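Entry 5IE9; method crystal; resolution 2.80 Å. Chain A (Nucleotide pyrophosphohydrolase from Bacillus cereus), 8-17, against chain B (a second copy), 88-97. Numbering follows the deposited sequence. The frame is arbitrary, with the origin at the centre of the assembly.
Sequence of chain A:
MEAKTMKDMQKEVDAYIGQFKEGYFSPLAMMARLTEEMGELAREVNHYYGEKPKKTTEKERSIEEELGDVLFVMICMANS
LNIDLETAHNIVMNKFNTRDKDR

Chain A (8-17) DMQKEVDAYI
Chain B (88-97) AHNIVMNKFN

Two helices from two copies of the pyrophosphohydrolase run side by side in the same direction, their axes 14° from parallel and 11.9 Å apart at closest approach. Chain A is helical throughout 8-17, within a longer helix (phi near -60 to -70°, psi near -40°); chain B's helix begins before 88 and ends at 96, with Asn B97 (phi/psi -55/119) the first residue to leave helical geometry. Typical i to i+4 bonds are Val A13 N to Met A9 O, 3.3 Å, and Met B93 N to His B89 O, 3.0 Å. The CA atoms set the register: Met A9 to His B89 at 7.9 Å, Val A13 to Met B93 at 8.1 Å, Tyr A16 to Phe B96 at 8.7 Å. Steps of four and three residues on both chains bring these pairs back to the contact, though the CA-to-CB bonds of Met A9, Val A13 and Met B93 point sideways. No hydrogen bond crosses between the stretches; the contacts are apolar, aromatic and, at Glu A12, a carboxylate against C-H groups.

Met A9 (chi1 m, chi2 t, chi3 -19°) lies over one face of the His B89 ring: Met A9 CB is 4.1 Å and Met A9 SD 4.4 Å from its centroid, a CH-pi and a sulfur-aromatic contact. The CA-to-CB bond of His B89 (chi1 t, chi2 -93°) points toward chain A.

Glu A12, t at chi1 and chi2 with chi3 -60°, has its CA-to-CB bond toward chain B. Glu A12 OE2 sits at the imidazole edge, 3.2 Å from His B89 CE1, where a polarised C-H suits a carboxylate, and 3.3 Å from Met B93 CG.

Val A13 (chi1 t) brings CG2 to both partners. Val A13 CG2 lies 4.0 Å from His B89 NE2, near the ring plane, and 4.0 Å from Met B93 CE, an apolar contact made with Met B93 at chi1 m, chi2 m, chi3 101°.

Tyr A16 (chi1 t, chi2 79°) meets Phe B96 (chi1 m, chi2 -34°) with ring planes 15° apart and centroids separated by 5.3 Å, slid so that they barely overlap. Tyr A16 CE1 packs 3.7 Å from Phe B96 CB.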

# COMPACT_ATOMS: atom_id res chain seq x y z
N ASP A 8 9.68 -23.34 -10.38
CA ASP A 8 10.84 -22.92 -11.18
C ASP A 8 11.07 -21.41 -11.11
O ASP A 8 12.21 -20.97 -10.97
CB ASP A 8 10.70 -23.37 -12.64
CG ASP A 8 10.90 -24.87 -12.82
OD1 ASP A 8 11.80 -25.46 -12.17
OD2 ASP A 8 10.17 -25.46 -13.65
N MET A 9 9.99 -20.63 -11.20
CA MET A 9 10.07 -19.16 -11.09
C MET A 9 10.68 -18.73 -9.75
O MET A 9 11.47 -17.79 -9.71
CB MET A 9 8.69 -18.51 -11.27
CG MET A 9 7.99 -18.89 -12.57
SD MET A 9 6.61 -17.87 -13.15
CE MET A 9 6.08 -16.96 -11.71
N GLN A 10 10.33 -19.45 -8.68
CA GLN A 10 10.90 -19.22 -7.36
C GLN A 10 12.38 -19.65 -7.29
O GLN A 10 13.20 -18.91 -6.75
CB GLN A 10 10.05 -19.88 -6.26
CG GLN A 10 8.67 -19.25 -6.10
CD GLN A 10 7.89 -19.72 -4.89
OE1 GLN A 10 6.86 -20.38 -5.03
NE2 GLN A 10 8.35 -19.37 -3.71
N LYS A 11 12.69 -20.82 -7.86
CA LYS A 11 14.08 -21.31 -8.01
C LYS A 11 14.97 -20.34 -8.81
O LYS A 11 16.15 -20.18 -8.50
CB LYS A 11 14.10 -22.70 -8.66
CG LYS A 11 13.87 -23.86 -7.71
CD LYS A 11 13.68 -25.18 -8.46
N GLU A 12 14.39 -19.72 -9.84
CA GLU A 12 15.05 -18.74 -10.69
C GLU A 12 15.47 -17.48 -9.92
O GLU A 12 16.58 -16.99 -10.08
CB GLU A 12 14.11 -18.37 -11.83
CG GLU A 12 14.77 -17.91 -13.11
CD GLU A 12 13.79 -17.85 -14.27
OE1 GLU A 12 13.19 -18.90 -14.61
OE2 GLU A 12 13.61 -16.76 -14.84
N VAL A 13 14.56 -16.98 -9.08
CA VAL A 13 14.80 -15.80 -8.25
C VAL A 13 15.80 -16.12 -7.14
O VAL A 13 16.70 -15.33 -6.85
CB VAL A 13 13.47 -15.22 -7.69
CG1 VAL A 13 13.70 -14.14 -6.64
CG2 VAL A 13 12.62 -14.66 -8.82
N ASP A 14 15.65 -17.31 -6.55
CA ASP A 14 16.56 -17.79 -5.51
C ASP A 14 17.99 -17.96 -6.00
O ASP A 14 18.93 -17.70 -5.25
CB ASP A 14 16.05 -19.10 -4.91
CG ASP A 14 16.67 -19.41 -3.57
OD1 ASP A 14 16.50 -18.61 -2.62
OD2 ASP A 14 17.31 -20.48 -3.45
N ALA A 15 18.14 -18.38 -7.26
CA ALA A 15 19.45 -18.52 -7.91
C ALA A 15 20.10 -17.15 -8.12
O ALA A 15 21.32 -17.00 -7.96
CB ALA A 15 19.33 -19.28 -9.22
N TYR A 16 19.29 -16.15 -8.48
CA TYR A 16 19.75 -14.79 -8.72
C TYR A 16 20.21 -14.11 -7.42
O TYR A 16 21.29 -13.53 -7.37
CB TYR A 16 18.68 -13.97 -9.44
CG TYR A 16 18.96 -12.49 -9.48
CD1 TYR A 16 19.86 -11.96 -10.41
CD2 TYR A 16 18.31 -11.61 -8.60
CE1 TYR A 16 20.12 -10.59 -10.45
CE2 TYR A 16 18.56 -10.24 -8.63
CZ TYR A 16 19.47 -9.74 -9.56
OH TYR A 16 19.73 -8.40 -9.61
N ILE A 17 19.37 -14.19 -6.38
CA ILE A 17 19.68 -13.63 -5.06
C ILE A 17 20.84 -14.39 -4.40
O ILE A 17 21.63 -13.81 -3.65
CB ILE A 17 18.41 -13.57 -4.17
CG1 ILE A 17 17.32 -12.68 -4.80
CG2 ILE A 17 18.72 -13.13 -2.74
CD1 ILE A 17 17.59 -11.18 -4.86
N ALA B 88 5.58 -11.40 -17.84
CA ALA B 88 5.96 -10.32 -16.92
C ALA B 88 7.21 -10.66 -16.11
O ALA B 88 8.14 -9.86 -16.05
CB ALA B 88 4.79 -9.99 -16.00
N HIS B 89 7.22 -11.86 -15.51
CA HIS B 89 8.35 -12.38 -14.74
C HIS B 89 9.63 -12.44 -15.57
O HIS B 89 10.71 -12.09 -15.08
CB HIS B 89 8.00 -13.77 -14.19
CG HIS B 89 9.15 -14.48 -13.54
ND1 HIS B 89 9.97 -15.36 -14.22
CD2 HIS B 89 9.61 -14.45 -12.27
CE1 HIS B 89 10.89 -15.83 -13.40
NE2 HIS B 89 10.69 -15.30 -12.21
N ASN B 90 9.50 -12.86 -16.83
CA ASN B 90 10.62 -12.97 -17.76
C ASN B 90 11.25 -11.64 -18.14
O ASN B 90 12.47 -11.58 -18.31
CB ASN B 90 10.22 -13.74 -19.02
CG ASN B 90 10.13 -15.25 -18.80
OD1 ASN B 90 10.63 -15.79 -17.81
ND2 ASN B 90 9.48 -15.94 -19.74
N ILE B 91 10.44 -10.59 -18.28
CA ILE B 91 11.00 -9.26 -18.62
C ILE B 91 11.81 -8.66 -17.45
O ILE B 91 12.79 -7.95 -17.67
CB ILE B 91 10.01 -8.24 -19.30
CG1 ILE B 91 9.63 -7.07 -18.37
CG2 ILE B 91 8.81 -8.91 -19.95
CD1 ILE B 91 9.71 -5.73 -19.06
N VAL B 92 11.39 -8.99 -16.24
CA VAL B 92 12.07 -8.57 -15.01
C VAL B 92 13.40 -9.32 -14.86
O VAL B 92 14.42 -8.71 -14.53
CB VAL B 92 11.14 -8.73 -13.79
CG1 VAL B 92 11.86 -8.48 -12.48
CG2 VAL B 92 9.96 -7.78 -13.91
N MET B 93 13.38 -10.62 -15.13
CA MET B 93 14.59 -11.44 -15.13
C MET B 93 15.60 -11.03 -16.20
O MET B 93 16.80 -11.07 -15.96
CB MET B 93 14.25 -12.93 -15.26
CG MET B 93 13.61 -13.56 -14.03
SD MET B 93 14.54 -13.40 -12.48
CE MET B 93 13.61 -12.07 -11.75
N ASN B 94 15.09 -10.62 -17.37
CA ASN B 94 15.91 -10.07 -18.45
C ASN B 94 16.54 -8.73 -18.09
O ASN B 94 17.67 -8.44 -18.47
CB ASN B 94 15.10 -9.94 -19.74
CG ASN B 94 15.17 -11.18 -20.60
OD1 ASN B 94 14.42 -12.14 -20.39
ND2 ASN B 94 16.07 -11.16 -21.58
N LYS B 95 15.77 -7.92 -17.37
CA LYS B 95 16.20 -6.63 -16.83
C LYS B 95 17.40 -6.79 -15.89
O LYS B 95 18.33 -5.99 -15.93
CB LYS B 95 15.01 -5.99 -16.11
CG LYS B 95 15.10 -4.51 -15.80
CD LYS B 95 13.72 -3.93 -15.45
CE LYS B 95 13.18 -4.40 -14.10
NZ LYS B 95 11.79 -3.93 -13.84
N PHE B 96 17.38 -7.84 -15.06
CA PHE B 96 18.46 -8.12 -14.10
C PHE B 96 19.57 -8.96 -14.72
O PHE B 96 20.70 -8.99 -14.21
CB PHE B 96 17.96 -8.82 -12.83
CG PHE B 96 16.88 -8.06 -12.09
CD1 PHE B 96 16.85 -6.66 -12.05
CD2 PHE B 96 15.90 -8.76 -11.38
CE1 PHE B 96 15.85 -5.98 -11.36
CE2 PHE B 96 14.90 -8.09 -10.69
CZ PHE B 96 14.88 -6.70 -10.67
N ASN B 97 19.25 -9.67 -15.81
CA ASN B 97 20.23 -10.43 -16.58
C ASN B 97 21.39 -9.52 -17.01
O ASN B 97 21.20 -8.51 -17.70
CB ASN B 97 19.55 -11.16 -17.75
CG ASN B 97 20.38 -11.19 -19.03
OD1 ASN B 97 21.52 -11.69 -19.04
ND2 ASN B 97 19.81 -10.67 -20.11